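PDB 3MYV: SusD superfamily protein from Bacteroides vulgatus, which probably binds glycans at the outer membrane, as a SusD-family lipoprotein of a polysaccharide uptake system. Local coordinates for residues K276-Q281 and K307-L312. Sequence-based numbering, arbitrary orientation. Where two conformers were deposited one is given.
Sequences KGFVTQ and KTVWWL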
ATOM      1  N   LYS A 276       1.611  -5.026  19.011  1.00 13.57           N
ATOM      2  CA  LYS A 276       0.257  -4.680  18.616  1.00 13.51           C
ATOM      3  C   LYS A 276      -0.451  -5.724  17.783  1.00 14.65           C
ATOM      4  O   LYS A 276      -1.693  -5.706  17.683  1.00 12.86           O
ATOM      5  CB  LYS A 276       0.207  -3.365  17.851  1.00 15.00           C
ATOM      6  CG  LYS A 276       0.712  -2.130  18.640  1.00 16.91           C
ATOM      7  CD  LYS A 276      -0.036  -1.870  19.950  1.00 17.46           C
ATOM      8  CE  LYS A 276       0.170  -0.424  20.442  1.00 21.39           C
ATOM      9  NZ  LYS A 276      -0.552  -0.202  21.749  1.00 18.81           N
ATOM     10  N   GLY A 277       0.316  -6.623  17.186  1.00 13.78           N
ATOM     11  CA  GLY A 277      -0.280  -7.611  16.294  1.00 15.40           C
ATOM     12  C   GLY A 277       0.620  -8.798  16.033  1.00 13.74           C
ATOM     13  O   GLY A 277       1.816  -8.762  16.311  1.00 14.01           O
ATOM     14  N   PHE A 278      -0.012  -9.845  15.500  1.00 13.83           N
ATOM     15  CA  PHE A 278       0.619 -11.122  15.166  1.00 13.55           C
ATOM     16  C   PHE A 278       0.207 -11.483  13.772  1.00 12.04           C
ATOM     17  O   PHE A 278      -0.753 -10.906  13.256  1.00 13.03           O
ATOM     18  CB  PHE A 278       0.123 -12.215  16.107  1.00 15.08           C
ATOM     19  CG  PHE A 278       0.165 -11.844  17.548  1.00 14.82           C
ATOM     20  CD1 PHE A 278       1.344 -11.313  18.110  1.00 15.61           C
ATOM     21  CD2 PHE A 278      -0.928 -12.058  18.369  1.00 15.51           C
ATOM     22  CE1 PHE A 278       1.398 -10.999  19.436  1.00 15.50           C
ATOM     23  CE2 PHE A 278      -0.880 -11.749  19.715  1.00 18.23           C
ATOM     24  CZ  PHE A 278       0.289 -11.213  20.257  1.00 16.87           C
ATOM     25  N   VAL A 279       0.916 -12.428  13.135  1.00 13.08           N
ATOM     26  CA  VAL A 279       0.284 -13.164  12.059  1.00 13.41           C
ATOM     27  C   VAL A 279      -0.790 -14.051  12.689  1.00 15.06           C
ATOM     28  O   VAL A 279      -0.729 -14.389  13.865  1.00 13.82           O
ATOM     29  CB  VAL A 279       1.273 -13.965  11.167  1.00 13.02           C
ATOM     30  CG1 VAL A 279       2.354 -13.008  10.609  1.00 14.46           C
ATOM     31  CG2 VAL A 279       1.892 -15.170  11.911  1.00 13.83           C
ATOM     32  N   THR A 280      -1.776 -14.421  11.893  1.00 13.62           N
ATOM     33  CA  THR A 280      -2.825 -15.329  12.349  1.00 13.35           C
ATOM     34  C   THR A 280      -2.301 -16.777  12.327  1.00 15.87           C
ATOM     35  O   THR A 280      -1.241 -17.085  11.711  1.00 13.96           O
ATOM     36  CB  THR A 280      -4.037 -15.235  11.423  1.00 12.09           C
ATOM     37  OG1 THR A 280      -3.602 -15.522  10.091  1.00 11.79           O
ATOM     38  CG2 THR A 280      -4.671 -13.841  11.481  1.00 17.35           C
ATOM     39  N   GLN A 281      -3.027 -17.661  13.004  1.00 14.96           N
ATOM     40  CA  GLN A 281      -2.700 -19.073  12.990  0.50 16.16           C
ATOM     41  C   GLN A 281      -2.749 -19.604  11.544  1.00 16.87           C
ATOM     42  O   GLN A 281      -1.908 -20.403  11.145  1.00 15.84           O
ATOM     43  CB  GLN A 281      -3.634 -19.868  13.907  0.50 17.28           C
ATOM     44  CG  GLN A 281      -3.156 -21.303  14.144  0.50 16.03           C
ATOM     45  CD  GLN A 281      -4.041 -22.087  15.088  0.50 17.21           C
ATOM     46  OE1 GLN A 281      -4.463 -21.587  16.126  0.50 19.24           O
ATOM     47  NE2 GLN A 281      -4.301 -23.339  14.744  0.50 20.14           N
ATOM     48  N   LYS A 307      -1.292 -19.611  24.725  1.00 18.50           N
ATOM     49  CA  LYS A 307      -1.219 -20.289  23.426  1.00 20.99           C
ATOM     50  C   LYS A 307       0.065 -19.927  22.687  1.00 19.54           C
ATOM     51  O   LYS A 307       0.648 -18.873  22.912  1.00 20.03           O
ATOM     52  CB  LYS A 307      -2.379 -19.823  22.541  1.00 23.69           C
ATOM     53  CG  LYS A 307      -3.726 -20.367  22.894  1.00 31.59           C
ATOM     54  CD  LYS A 307      -4.755 -19.873  21.863  1.00 40.98           C
ATOM     55  CE  LYS A 307      -5.979 -20.788  21.768  1.00 43.88           C
ATOM     56  NZ  LYS A 307      -6.669 -20.667  20.446  1.00 35.12           N
ATOM     57  N   THR A 308       0.486 -20.784  21.761  1.00 16.10           N
ATOM     58  CA  THR A 308       1.533 -20.402  20.835  1.00 15.58           C
ATOM     59  C   THR A 308       0.973 -19.422  19.814  1.00 16.42           C
ATOM     60  O   THR A 308      -0.114 -19.640  19.235  1.00 14.65           O
ATOM     61  CB  THR A 308       2.113 -21.618  20.129  1.00 17.28           C
ATOM     62  OG1 THR A 308       2.568 -22.522  21.119  1.00 20.93           O
ATOM     63  CG2 THR A 308       3.275 -21.238  19.206  1.00 17.55           C
ATOM     64  N   VAL A 309       1.711 -18.346  19.603  1.00 14.43           N
ATOM     65  CA  VAL A 309       1.404 -17.408  18.521  1.00 15.26           C
ATOM     66  C   VAL A 309       2.685 -17.110  17.752  1.00 16.31           C
ATOM     67  O   VAL A 309       3.788 -17.446  18.200  1.00 16.22           O
ATOM     68  CB  VAL A 309       0.776 -16.079  19.011  1.00 16.32           C
ATOM     69  CG1 VAL A 309      -0.501 -16.384  19.808  1.00 15.64           C
ATOM     70  CG2 VAL A 309       1.793 -15.237  19.834  1.00 14.71           C
ATOM     71  N   TRP A 310       2.523 -16.487  16.593  1.00 15.19           N
ATOM     72  CA  TRP A 310       3.660 -16.082  15.787  1.00 13.65           C
ATOM     73  C   TRP A 310       3.516 -14.599  15.432  1.00 14.48           C
ATOM     74  O   TRP A 310       2.436 -14.134  15.021  1.00 13.34           O
ATOM     75  CB  TRP A 310       3.751 -16.913  14.513  1.00 15.88           C
ATOM     76  CG  TRP A 310       4.094 -18.360  14.734  1.00 15.33           C
ATOM     77  CD1 TRP A 310       5.327 -18.939  14.650  1.00 16.28           C
ATOM     78  CD2 TRP A 310       3.178 -19.415  15.048  1.00 14.82           C
ATOM     79  NE1 TRP A 310       5.242 -20.282  14.917  1.00 18.26           N
ATOM     80  CE2 TRP A 310       3.933 -20.602  15.156  1.00 15.84           C
ATOM     81  CE3 TRP A 310       1.795 -19.467  15.254  1.00 17.40           C
ATOM     82  CZ2 TRP A 310       3.356 -21.824  15.455  1.00 18.36           C
ATOM     83  CZ3 TRP A 310       1.218 -20.688  15.562  1.00 18.34           C
ATOM     84  CH2 TRP A 310       2.000 -21.853  15.652  1.00 17.13           C
ATOM     85  N   TRP A 311       4.626 -13.873  15.571  1.00 13.34           N
ATOM     86  CA  TRP A 311       4.662 -12.472  15.188  1.00 13.54           C
ATOM     87  C   TRP A 311       5.541 -12.337  13.969  1.00 14.15           C
ATOM     88  O   TRP A 311       6.309 -13.235  13.638  1.00 16.52           O
ATOM     89  CB  TRP A 311       5.118 -11.562  16.349  1.00 13.79           C
ATOM     90  CG  TRP A 311       6.488 -11.726  16.894  1.00 11.74           C
ATOM     91  CD1 TRP A 311       6.882 -12.644  17.837  1.00 15.15           C
ATOM     92  CD2 TRP A 311       7.653 -10.929  16.610  1.00 12.70           C
ATOM     93  NE1 TRP A 311       8.208 -12.470  18.136  1.00 13.60           N
ATOM     94  CE2 TRP A 311       8.698 -11.417  17.402  1.00 11.18           C
ATOM     95  CE3 TRP A 311       7.906  -9.848  15.751  1.00 15.95           C
ATOM     96  CZ2 TRP A 311      10.005 -10.889  17.344  1.00 16.46           C
ATOM     97  CZ3 TRP A 311       9.171  -9.312  15.719  1.00 15.45           C
ATOM     98  CH2 TRP A 311      10.211  -9.829  16.502  1.00 12.90           C
ATOM     99  N   LEU A 312       5.377 -11.223  13.276  1.00 13.60           N
ATOM    100  CA  LEU A 312       5.996 -11.029  11.987  1.00 12.53           C
ATOM    101  C   LEU A 312       7.234 -10.158  12.179  1.00 13.71           C
ATOM    102  O   LEU A 312       7.141  -8.986  12.524  1.00 14.84           O
ATOM    103  CB  LEU A 312       5.066 -10.338  10.994  1.00 14.08           C
ATOM    104  CG  LEU A 312       5.663 -10.126   9.596  1.00 11.93           C
ATOM    105  CD1 LEU A 312       5.939 -11.471   8.920  1.00 10.94           C
ATOM    106  CD2 LEU A 312       4.707  -9.229   8.739  1.00 13.26           C
TER
HETATM  107  O   HOH W   1       3.889  -8.950  14.389  1.00 15.79           O
HETATM  108  O   HOH W   2      -4.658 -21.871  18.712  1.00 50.43           O
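F278 and V279 pack against V309, W310 and L312 in a buried crossing of two short strands, each of which belongs to a different two-stranded antiparallel sheet. Strand 277-279 pairs with 48-50 and strand 307-312 with 299-304; their axes approach to 4.5 Å at 102°, and side-chain packing makes up most of the contact between them. The F278 ring presents one face to V309, whose CG2 sits over its centre in a CH-pi contact, 4.1 Å from the centroid. W311 CB comes up to the ring edge instead, 4.2 Å from F278 CD1, while its indole leads away to meet W271 and Y313. Y304, from strand 299-304, adds an edge-to-face ring contact with F278. V279 spreads its two methyls along one face of the second strand, the face that carries W310 and L312: CG2, lodged between its backbone N and carbonyl carbon, lies 3.6 Å from W310 CB, whereas CG1, anti to the carbonyl carbon (chi1 -55°), reaches L312 CB at 3.8 Å. The direct hydrogen bond between the segments is weak: V279 N to W310 O at 3.0 Å is bent to 123° at the hydrogen. At one end a water gives a hydrogen to G277 O and accepts one from L312 N, joining the two backbones where they do not bond directly. In one of the two conformers of Q281, a second water may link its OE1 to K307 NZ. Y414 OH, bonded to both V279 O and W310 N, ties the strands together from a third part of the chain. Just beyond, T280 takes the N-cap position of helix 281-288, its OG1 bonded to Y283 N. This is nearly orthogonal packing of one strand of the beta hairpin 299-304/307-312 across a strand that runs into an N-capped helix.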